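Local atomic coordinates of microcin B17-processing protein McbD (Escherichia coli str. K-12 substr. MG1655, PDB entry 6GRH), a protein that is required to convert the inactive microcin B17 precursor peptide McbA into the active antibiotic and belongs to the YcaO family. Residues E[85-90]-E[358-363]; E[92-97]-E[373-378]; E[226-231]-E[257-262]. The protein carries 1 engineered substitution. One frame throughout, in Å; residues are numbered along the deposited sequence.

Interaction 1 of 3, residues E[85-90]-E[358-363]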
loop_
_atom_site.group_PDB
_atom_site.type_symbol
_atom_site.label_atom_id
_atom_site.label_comp_id
_atom_site.label_asym_id
_atom_site.label_seq_id
_atom_site.Cartn_x
_atom_site.Cartn_y
_atom_site.Cartn_z
ATOM N N ALA E 85 -30.984 -51.031 -26.829
ATOM C CA ALA E 85 -31.028 -50.707 -28.252
ATOM C C ALA E 85 -32.484 -50.626 -28.771
ATOM O O ALA E 85 -32.806 -49.750 -29.572
ATOM C CB ALA E 85 -30.213 -51.720 -29.050
ATOM N N LYS E 86 -33.355 -51.511 -28.281
ATOM C CA LYS E 86 -34.779 -51.508 -28.662
ATOM C C LYS E 86 -35.505 -50.235 -28.186
ATOM O O LYS E 86 -36.282 -49.638 -28.942
ATOM C CB LYS E 86 -35.486 -52.765 -28.125
ATOM C CG LYS E 86 -36.908 -52.978 -28.632
ATOM N N ALA E 87 -35.256 -49.826 -26.942
ATOM C CA ALA E 87 -35.834 -48.593 -26.413
ATOM C C ALA E 87 -35.365 -47.334 -27.174
ATOM O O ALA E 87 -36.154 -46.414 -27.395
ATOM C CB ALA E 87 -35.508 -48.454 -24.933
ATOM N N PHE E 88 -34.089 -47.283 -27.550
ATOM C CA PHE E 88 -33.602 -46.176 -28.383
ATOM C C PHE E 88 -34.301 -46.171 -29.733
ATOM O O PHE E 88 -34.765 -45.112 -30.177
ATOM C CB PHE E 88 -32.075 -46.188 -28.557
ATOM C CG PHE E 88 -31.332 -45.530 -27.420
ATOM C CD1 PHE E 88 -31.246 -44.140 -27.345
ATOM C CD2 PHE E 88 -30.731 -46.289 -26.426
ATOM C CE1 PHE E 88 -30.573 -43.513 -26.288
ATOM C CE2 PHE E 88 -30.046 -45.669 -25.369
ATOM C CZ PHE E 88 -29.966 -44.283 -25.308
ATOM N N THR E 89 -34.396 -47.349 -30.358
ATOM C CA THR E 89 -35.085 -47.498 -31.649
ATOM C C THR E 89 -36.507 -46.959 -31.581
ATOM O O THR E 89 -36.930 -46.250 -32.472
ATOM C CB THR E 89 -35.146 -48.968 -32.107
ATOM O OG1 THR E 89 -33.822 -49.524 -32.111
ATOM C CG2 THR E 89 -35.746 -49.077 -33.501
ATOM N N GLU E 90 -37.231 -47.296 -30.512
ATOM C CA GLU E 90 -38.604 -46.815 -30.324
ATOM C C GLU E 90 -38.658 -45.306 -30.041
ATOM O O GLU E 90 -39.610 -44.644 -30.457
ATOM C CB GLU E 90 -39.333 -47.627 -29.236
ATOM C CG GLU E 90 -39.582 -49.104 -29.609
ATOM C CD GLU E 90 -40.145 -49.301 -31.010
ATOM O OE1 GLU E 90 -41.314 -48.935 -31.242
ATOM O OE2 GLU E 90 -39.432 -49.819 -31.907
ATOM N N VAL E 358 -29.384 -39.816 -19.359
ATOM C CA VAL E 358 -30.184 -39.989 -20.562
ATOM C C VAL E 358 -31.005 -41.268 -20.446
ATOM O O VAL E 358 -30.460 -42.314 -20.097
ATOM C CB VAL E 358 -29.297 -40.191 -21.819
ATOM C CG1 VAL E 358 -30.145 -40.431 -23.064
ATOM C CG2 VAL E 358 -28.392 -38.997 -22.035
ATOM N N SER E 359 -32.292 -41.182 -20.777
ATOM C CA SER E 359 -33.133 -42.361 -20.930
ATOM C C SER E 359 -34.125 -42.237 -22.098
ATOM O O SER E 359 -34.938 -41.311 -22.118
ATOM C CB SER E 359 -33.901 -42.654 -19.653
ATOM O OG SER E 359 -34.689 -43.834 -19.821
ATOM N N PRO E 360 -34.089 -43.192 -23.055
ATOM C CA PRO E 360 -35.142 -43.219 -24.104
ATOM C C PRO E 360 -36.525 -43.646 -23.613
ATOM O O PRO E 360 -37.475 -43.583 -24.389
ATOM C CB PRO E 360 -34.596 -44.228 -25.118
ATOM C CG PRO E 360 -33.792 -45.176 -24.277
ATOM C CD PRO E 360 -33.149 -44.321 -23.206
ATOM N N ASP E 361 -36.635 -44.103 -22.359
ATOM C CA ASP E 361 -37.928 -44.364 -21.721
ATOM C C ASP E 361 -38.556 -43.169 -20.992
ATOM O O ASP E 361 -39.679 -43.269 -20.472
ATOM C CB ASP E 361 -37.785 -45.558 -20.777
ATOM C CG ASP E 361 -37.662 -46.874 -21.535
ATOM O OD1 ASP E 361 -38.287 -47.006 -22.613
ATOM O OD2 ASP E 361 -36.935 -47.777 -21.059
ATOM N N PHE E 362 -37.844 -42.048 -20.973
ATOM C CA PHE E 362 -38.347 -40.789 -20.467
ATOM C C PHE E 362 -38.215 -39.793 -21.624
ATOM O O PHE E 362 -37.740 -40.158 -22.722
ATOM C CB PHE E 362 -37.490 -40.331 -19.277
ATOM C CG PHE E 362 -37.672 -41.146 -18.009
ATOM C CD1 PHE E 362 -37.069 -42.389 -17.867
ATOM C CD2 PHE E 362 -38.396 -40.642 -16.944
ATOM C CE1 PHE E 362 -37.215 -43.128 -16.706
ATOM C CE2 PHE E 362 -38.552 -41.386 -15.771
ATOM C CZ PHE E 362 -37.949 -42.623 -15.651
ATOM N N PHE E 363 -38.615 -38.545 -21.404
ATOM C CA PHE E 363 -38.371 -37.509 -22.421
ATOM C C PHE E 363 -36.872 -37.307 -22.682
ATOM O O PHE E 363 -36.094 -37.139 -21.754
ATOM C CB PHE E 363 -39.046 -36.204 -22.043
ATOM C CG PHE E 363 -40.536 -36.302 -22.040
ATOM C CD1 PHE E 363 -41.241 -36.253 -23.241
ATOM C CD2 PHE E 363 -41.230 -36.479 -20.858
ATOM C CE1 PHE E 363 -42.609 -36.352 -23.253
ATOM C CE2 PHE E 363 -42.599 -36.568 -20.857
ATOM C CZ PHE E 363 -43.302 -36.522 -22.051
#

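Interaction 2 of 3, residues E[92-97]-E[373-378]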
loop_
_atom_site.group_PDB
_atom_site.type_symbol
_atom_site.label_atom_id
_atom_site.label_comp_id
_atom_site.label_asym_id
_atom_site.label_seq_id
_atom_site.Cartn_x
_atom_site.Cartn_y
_atom_site.Cartn_z
ATOM N N PHE E 92 -36.236 -43.090 -31.296
ATOM C CA PHE E 92 -35.879 -42.518 -32.606
ATOM C C PHE E 92 -36.995 -42.671 -33.646
ATOM O O PHE E 92 -37.222 -41.763 -34.444
ATOM C CB PHE E 92 -34.595 -43.145 -33.174
ATOM C CG PHE E 92 -33.319 -42.709 -32.495
ATOM C CD1 PHE E 92 -33.052 -41.375 -32.235
ATOM C CD2 PHE E 92 -32.352 -43.652 -32.156
ATOM C CE1 PHE E 92 -31.864 -40.991 -31.614
ATOM C CE2 PHE E 92 -31.167 -43.277 -31.546
ATOM C CZ PHE E 92 -30.922 -41.943 -31.278
ATOM N N PHE E 93 -37.707 -43.796 -33.623
ATOM C CA PHE E 93 -38.843 -44.000 -34.535
ATOM C C PHE E 93 -39.933 -42.922 -34.410
ATOM O O PHE E 93 -40.567 -42.587 -35.398
ATOM C CB PHE E 93 -39.443 -45.383 -34.346
ATOM C CG PHE E 93 -40.415 -45.778 -35.423
ATOM C CD1 PHE E 93 -39.957 -46.135 -36.688
ATOM C CD2 PHE E 93 -41.791 -45.815 -35.170
ATOM C CE1 PHE E 93 -40.849 -46.503 -37.685
ATOM C CE2 PHE E 93 -42.686 -46.184 -36.166
ATOM C CZ PHE E 93 -42.213 -46.531 -37.424
ATOM N N GLN E 94 -40.114 -42.339 -33.222
ATOM C CA GLN E 94 -41.081 -41.226 -33.052
ATOM C C GLN E 94 -40.519 -39.849 -33.413
ATOM O O GLN E 94 -41.259 -38.909 -33.677
ATOM C CB GLN E 94 -41.531 -41.138 -31.607
ATOM C CG GLN E 94 -42.166 -42.389 -31.064
ATOM C CD GLN E 94 -42.457 -42.235 -29.592
ATOM O OE1 GLN E 94 -43.180 -41.315 -29.179
ATOM N NE2 GLN E 94 -41.867 -43.105 -28.786
ATOM N N ILE E 95 -39.207 -39.723 -33.371
ATOM C CA ILE E 95 -38.550 -38.424 -33.483
ATOM C C ILE E 95 -38.421 -37.989 -34.951
ATOM O O ILE E 95 -38.733 -36.844 -35.275
ATOM C CB ILE E 95 -37.229 -38.447 -32.686
ATOM C CG1 ILE E 95 -37.580 -38.581 -31.186
ATOM C CG2 ILE E 95 -36.406 -37.183 -32.920
ATOM C CD1 ILE E 95 -36.408 -38.826 -30.266
ATOM N N SER E 96 -37.984 -38.891 -35.828
ATOM C CA SER E 96 -37.984 -38.633 -37.281
ATOM C C SER E 96 -39.099 -39.434 -37.957
ATOM O O SER E 96 -39.769 -40.240 -37.321
ATOM C CB SER E 96 -36.631 -39.011 -37.888
ATOM O OG SER E 96 -36.480 -40.423 -38.000
ATOM N N SER E 97 -39.276 -39.229 -39.259
ATOM C CA SER E 97 -40.178 -40.068 -40.053
ATOM C C SER E 97 -39.484 -41.335 -40.599
ATOM O O SER E 97 -40.088 -42.072 -41.372
ATOM C CB SER E 97 -40.791 -39.256 -41.205
ATOM O OG SER E 97 -39.846 -38.962 -42.229
ATOM N N ASN E 373 -39.774 -37.767 -28.259
ATOM C CA ASN E 373 -40.354 -39.080 -27.975
ATOM C C ASN E 373 -41.535 -38.939 -26.996
ATOM O O ASN E 373 -41.453 -39.290 -25.825
ATOM C CB ASN E 373 -39.292 -40.101 -27.521
ATOM C CG ASN E 373 -38.588 -39.720 -26.233
ATOM O OD1 ASN E 373 -38.155 -38.572 -26.048
ATOM N ND2 ASN E 373 -38.429 -40.705 -25.344
ATOM N N ILE E 374 -42.644 -38.436 -27.525
ATOM C CA ILE E 374 -43.845 -38.142 -26.746
ATOM C C ILE E 374 -44.430 -39.378 -26.022
ATOM O O ILE E 374 -44.973 -39.254 -24.913
ATOM C CB ILE E 374 -44.922 -37.464 -27.641
ATOM C CG1 ILE E 374 -46.004 -36.774 -26.795
ATOM C CG2 ILE E 374 -45.536 -38.451 -28.633
ATOM C CD1 ILE E 374 -45.497 -35.615 -25.964
ATOM N N ASN E 375 -44.287 -40.554 -26.633
ATOM C CA ASN E 375 -44.763 -41.802 -26.033
ATOM C C ASN E 375 -43.591 -42.509 -25.374
ATOM O O ASN E 375 -42.662 -42.950 -26.050
ATOM C CB ASN E 375 -45.409 -42.691 -27.092
ATOM C CG ASN E 375 -46.629 -42.049 -27.738
ATOM O OD1 ASN E 375 -47.287 -41.186 -27.147
ATOM N ND2 ASN E 375 -46.954 -42.488 -28.955
ATOM N N ASN E 376 -43.635 -42.587 -24.049
ATOM C CA ASN E 376 -42.524 -43.128 -23.257
ATOM C C ASN E 376 -43.102 -43.747 -21.964
ATOM O O ASN E 376 -44.322 -43.941 -21.885
ATOM C CB ASN E 376 -41.435 -42.040 -23.035
ATOM C CG ASN E 376 -41.977 -40.768 -22.396
ATOM O OD1 ASN E 376 -42.655 -40.812 -21.369
ATOM N ND2 ASN E 376 -41.666 -39.625 -22.997
ATOM N N LYS E 377 -42.263 -44.099 -20.986
ATOM C CA LYS E 377 -42.772 -44.759 -19.773
ATOM C C LYS E 377 -43.505 -43.857 -18.781
ATOM O O LYS E 377 -44.118 -44.372 -17.848
ATOM C CB LYS E 377 -41.669 -45.537 -19.058
ATOM C CG LYS E 377 -41.127 -46.709 -19.855
ATOM C CD LYS E 377 -42.148 -47.833 -19.981
ATOM C CE LYS E 377 -41.668 -48.978 -20.863
ATOM N NZ LYS E 377 -40.269 -49.400 -20.564
ATOM N N ILE E 378 -43.488 -42.537 -18.970
ATOM C CA ILE E 378 -44.268 -41.635 -18.087
ATOM C C ILE E 378 -45.349 -40.810 -18.787
ATOM O O ILE E 378 -46.082 -40.063 -18.129
ATOM C CB ILE E 378 -43.348 -40.700 -17.280
ATOM C CG1 ILE E 378 -42.567 -39.757 -18.208
ATOM C CG2 ILE E 378 -42.387 -41.525 -16.431
ATOM C CD1 ILE E 378 -41.939 -38.594 -17.491
#

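Interaction 3 of 3, residues E[226-231]-E[257-262]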
loop_
_atom_site.group_PDB
_atom_site.type_symbol
_atom_site.label_atom_id
_atom_site.label_comp_id
_atom_site.label_asym_id
_atom_site.label_seq_id
_atom_site.Cartn_x
_atom_site.Cartn_y
_atom_site.Cartn_z
ATOM N N VAL E 226 -39.641 -28.391 -6.832
ATOM C CA VAL E 226 -40.469 -27.246 -6.494
ATOM C C VAL E 226 -40.428 -26.225 -7.614
ATOM O O VAL E 226 -39.349 -25.794 -7.996
ATOM C CB VAL E 226 -40.035 -26.631 -5.153
ATOM C CG1 VAL E 226 -40.819 -25.361 -4.864
ATOM C CG2 VAL E 226 -40.270 -27.647 -4.030
ATOM N N LEU E 227 -41.607 -25.855 -8.120
ATOM C CA LEU E 227 -41.746 -24.898 -9.206
ATOM C C LEU E 227 -42.269 -23.624 -8.592
ATOM O O LEU E 227 -43.310 -23.642 -7.942
ATOM C CB LEU E 227 -42.763 -25.401 -10.242
ATOM C CG LEU E 227 -42.995 -24.521 -11.477
ATOM C CD1 LEU E 227 -41.765 -24.418 -12.338
ATOM C CD2 LEU E 227 -44.179 -25.061 -12.272
ATOM N N THR E 228 -41.531 -22.533 -8.773
ATOM C CA THR E 228 -41.965 -21.211 -8.336
ATOM C C THR E 228 -42.392 -20.456 -9.591
ATOM O O THR E 228 -41.715 -20.528 -10.626
ATOM C CB THR E 228 -40.845 -20.437 -7.604
ATOM O OG1 THR E 228 -39.579 -20.740 -8.204
ATOM C CG2 THR E 228 -40.793 -20.794 -6.121
ATOM N N LEU E 229 -43.507 -19.742 -9.488
ATOM C CA LEU E 229 -44.089 -19.004 -10.605
ATOM C C LEU E 229 -44.363 -17.591 -10.155
ATOM O O LEU E 229 -44.811 -17.371 -9.030
ATOM C CB LEU E 229 -45.396 -19.667 -11.037
ATOM C CG LEU E 229 -45.281 -21.045 -11.676
ATOM C CD1 LEU E 229 -46.675 -21.581 -11.975
ATOM C CD2 LEU E 229 -44.436 -21.010 -12.943
ATOM N N TYR E 230 -44.091 -16.644 -11.041
ATOM C CA TYR E 230 -44.289 -15.229 -10.785
ATOM C C TYR E 230 -44.986 -14.619 -11.979
ATOM O O TYR E 230 -44.670 -14.961 -13.128
ATOM C CB TYR E 230 -42.946 -14.506 -10.615
ATOM C CG TYR E 230 -43.068 -12.994 -10.606
ATOM C CD1 TYR E 230 -43.493 -12.321 -9.462
ATOM C CD2 TYR E 230 -42.774 -12.239 -11.737
ATOM C CE1 TYR E 230 -43.617 -10.946 -9.441
ATOM C CE2 TYR E 230 -42.890 -10.862 -11.721
ATOM C CZ TYR E 230 -43.315 -10.224 -10.564
ATOM O OH TYR E 230 -43.425 -8.859 -10.520
ATOM N N GLY E 231 -45.885 -13.684 -11.693
ATOM C CA GLY E 231 -46.475 -12.835 -12.707
ATOM C C GLY E 231 -46.951 -11.509 -12.147
ATOM O O GLY E 231 -47.347 -11.438 -10.995
ATOM N N LYS E 257 -33.601 -23.124 -3.403
ATOM C CA LYS E 257 -32.954 -23.120 -4.710
ATOM C C LYS E 257 -33.911 -22.622 -5.817
ATOM O O LYS E 257 -33.533 -21.818 -6.650
ATOM C CB LYS E 257 -32.377 -24.504 -5.069
ATOM C CG LYS E 257 -31.245 -24.987 -4.144
ATOM C CD LYS E 257 -30.148 -25.762 -4.911
ATOM N N SER E 258 -35.157 -23.077 -5.794
ATOM C CA SER E 258 -36.151 -22.653 -6.799
ATOM C C SER E 258 -36.365 -21.125 -6.837
ATOM O O SER E 258 -36.414 -20.515 -7.910
ATOM C CB SER E 258 -37.480 -23.355 -6.556
ATOM O OG SER E 258 -38.406 -22.999 -7.547
ATOM N N VAL E 259 -36.473 -20.529 -5.658
ATOM C CA VAL E 259 -36.634 -19.084 -5.536
ATOM C C VAL E 259 -35.429 -18.338 -6.153
ATOM O O VAL E 259 -35.607 -17.354 -6.881
ATOM C CB VAL E 259 -36.877 -18.686 -4.069
ATOM C CG1 VAL E 259 -36.774 -17.182 -3.829
ATOM C CG2 VAL E 259 -38.237 -19.182 -3.648
ATOM N N VAL E 260 -34.224 -18.838 -5.888
ATOM C CA VAL E 260 -33.002 -18.194 -6.397
ATOM C C VAL E 260 -32.881 -18.406 -7.912
ATOM O O VAL E 260 -32.419 -17.510 -8.632
ATOM C CB VAL E 260 -31.735 -18.676 -5.659
ATOM C CG1 VAL E 260 -30.491 -18.063 -6.276
ATOM C CG2 VAL E 260 -31.801 -18.292 -4.199
ATOM N N GLU E 261 -33.285 -19.577 -8.399
ATOM C CA GLU E 261 -33.365 -19.812 -9.851
ATOM C C GLU E 261 -34.327 -18.822 -10.513
ATOM O O GLU E 261 -34.003 -18.257 -11.548
ATOM C CB GLU E 261 -33.800 -21.244 -10.162
ATOM C CG GLU E 261 -32.759 -22.306 -9.816
ATOM C CD GLU E 261 -31.695 -22.501 -10.886
ATOM O OE1 GLU E 261 -31.962 -22.239 -12.088
ATOM O OE2 GLU E 261 -30.586 -22.944 -10.525
ATOM N N LEU E 262 -35.483 -18.590 -9.905
ATOM C CA LEU E 262 -36.398 -17.571 -10.413
ATOM C C LEU E 262 -35.746 -16.176 -10.454
ATOM O O LEU E 262 -35.756 -15.520 -11.479
ATOM C CB LEU E 262 -37.702 -17.555 -9.613
ATOM C CG LEU E 262 -38.852 -16.717 -10.188
ATOM C CD1 LEU E 262 -40.221 -17.227 -9.718
ATOM C CD2 LEU E 262 -38.696 -15.227 -9.863
#

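Interaction 1 of 3, residues E[85-90]-E[358-363]
P360 lies over one face of the F88 ring, and the fit is almost perfectly central: CG of P360 stands 3.8 Å from the ring centroid of F88, only 6° off the ring normal. This is a CH-pi contact. It suits proline, whose compact, puckered ring presents CG and CD to an aromatic face at little conformational cost, since ring closure already restricts it. P360 CD reaches CZ at the far end of the F88 ring at 3.8 Å, while V358 CG1 approaches the same CZ obliquely at 4.5 Å. A second flat group, the ring of F362, has S359 OG at its edge and in its plane.

F88 comes from helix 82-95. Its chi1 of -84° sets CG beside the backbone N, and the ring reaches on to P360; L76, M80 and I128 also touch this side chain. One residue earlier, the small methyl of A87 lets the loop come close: A87 CB meets P360 CG at 3.8 Å, and A87 O lies 3.5 Å from P360 CB. On the loop side, S359 to F362 form a type I turn in which proline, with its restricted phi, fits the second position. An ST turn overlaps it, D361 N donating to S359 OG at 3.2 Å.

D361 OD1 passes A87 CB at 3.9 Å and has a long, weak ion pair with K377 NZ; the hydrogen bonds of this carboxylate join OD2 to S335 and N337. No hydrogen bond links the two segments. The chemistry therefore implies a join made by shape and dispersion, fastening the helix to the loop that follows strand 350-358, while D361 OD2 is held by S335 and N337 and S359 OG also bonds N337 O.

Interaction 2 of 3, residues E[92-97]-E[373-378]
Q94, near the end of helix 82-95, joins N375 in a helix-to-loop contact of the YcaO fold: its side-chain amide pairs with the backbone N and O of one residue, in the manner of an antiparallel hydrogen-bonded pair. OE1 of Q94 accepts from N375 N at 2.9 Å, and NE2 of Q94 donates to N375 O at 2.9 Å; both bonds lie in the plane of the accepting carbonyl, on a lone pair. Glutamine suits the place because its amide offers donor and acceptor side by side; chi2 of 175° extends the chain to CD, and chi3 of 58° turns the amide. A further bond from NE2 to E90 O is consistent with the amide being held in rotation.

This pair lies on the partly exposed side, where N375 also sends OD1 to T381 N and exposed K377 sits within an Asx turn, N376 OD1 accepting from I378 N. The buried part is apolar packing of I95 on N373. The two side chains run side by side, CD1 of I95 touching CB of N373 at 4.2 Å, while the polar end of N373 turns away to F362 O and L364 N. N373 N, 3.7 Å from I95 CG1, is buried with no partner in the model.

Interaction 3 of 3, residues E[226-231]-E[257-262]
S258 and T228 meet where a helix packs on the face of a beta-sheet, with a small polar cluster set into an otherwise apolar interface. Strand 224-231 pairs antiparallel with strand 241-248, and the chain then returns as helix 251-275 to cover that pair, a beta-beta-alpha unit whose helix covers the mixed sheet of the YcaO fold. The local axes approach to 7.8 Å and run in broadly the same direction, 38° apart.

Alternation along the strand turns V226, T228 and Y230 toward the helix and L227 and L229 away, while S258 and L262, one helical turn apart, face the strand. Serine suits the close approach because it is small and its hydroxyl can serve backbone carbonyls. With chi1 at -177°, its OG lies anti to its own N and stands 3.0 Å from V226 O, a possible hydrogen bond that competes for the one proton. In one of the two deposited conformers of T228, its OG1 is hydrogen-bonded to S258 OG at 2.6 Å, either being able to donate, and also to G244 O on the neighbouring strand. G244 O bonds S258 OG weakly as well, so acceptors outnumber the two hydroxyl protons and their distribution is not settled.

In the same conformer, T228 CG2 touches V259 CG2 at 3.9 Å, the two branched side chains crossing at about a right angle; V259 goes on to pack against I201 and L202 of helix 196-208. L262, one turn on from S258, covers the strand: its CD1 makes an apolar contact with Y230 CB at 4.0 Å, and the same methyl closely approaches a carbonyl, 3.7 Å from T228 O.

In the fold
From the N terminus, helix 82-95 comes first and serves two contacts: its middle enters interaction 1, its end interaction 2. Both find their partners more than 260 positions later, in the loop after strand 350-358. Since the partners follow in the same order, the two closures cross. They also touch, D361 O and K377 N forming a probable hydrogen bond between their loop segments. Interaction 3 closes a short loop of 25 residues and lies within both long ones, joining strand 224-231 to helix 251-275. Its centre is about 30 Å from the other two centres, across the middle of the chain, so the helix-loop region and the mixed sheet lie apart.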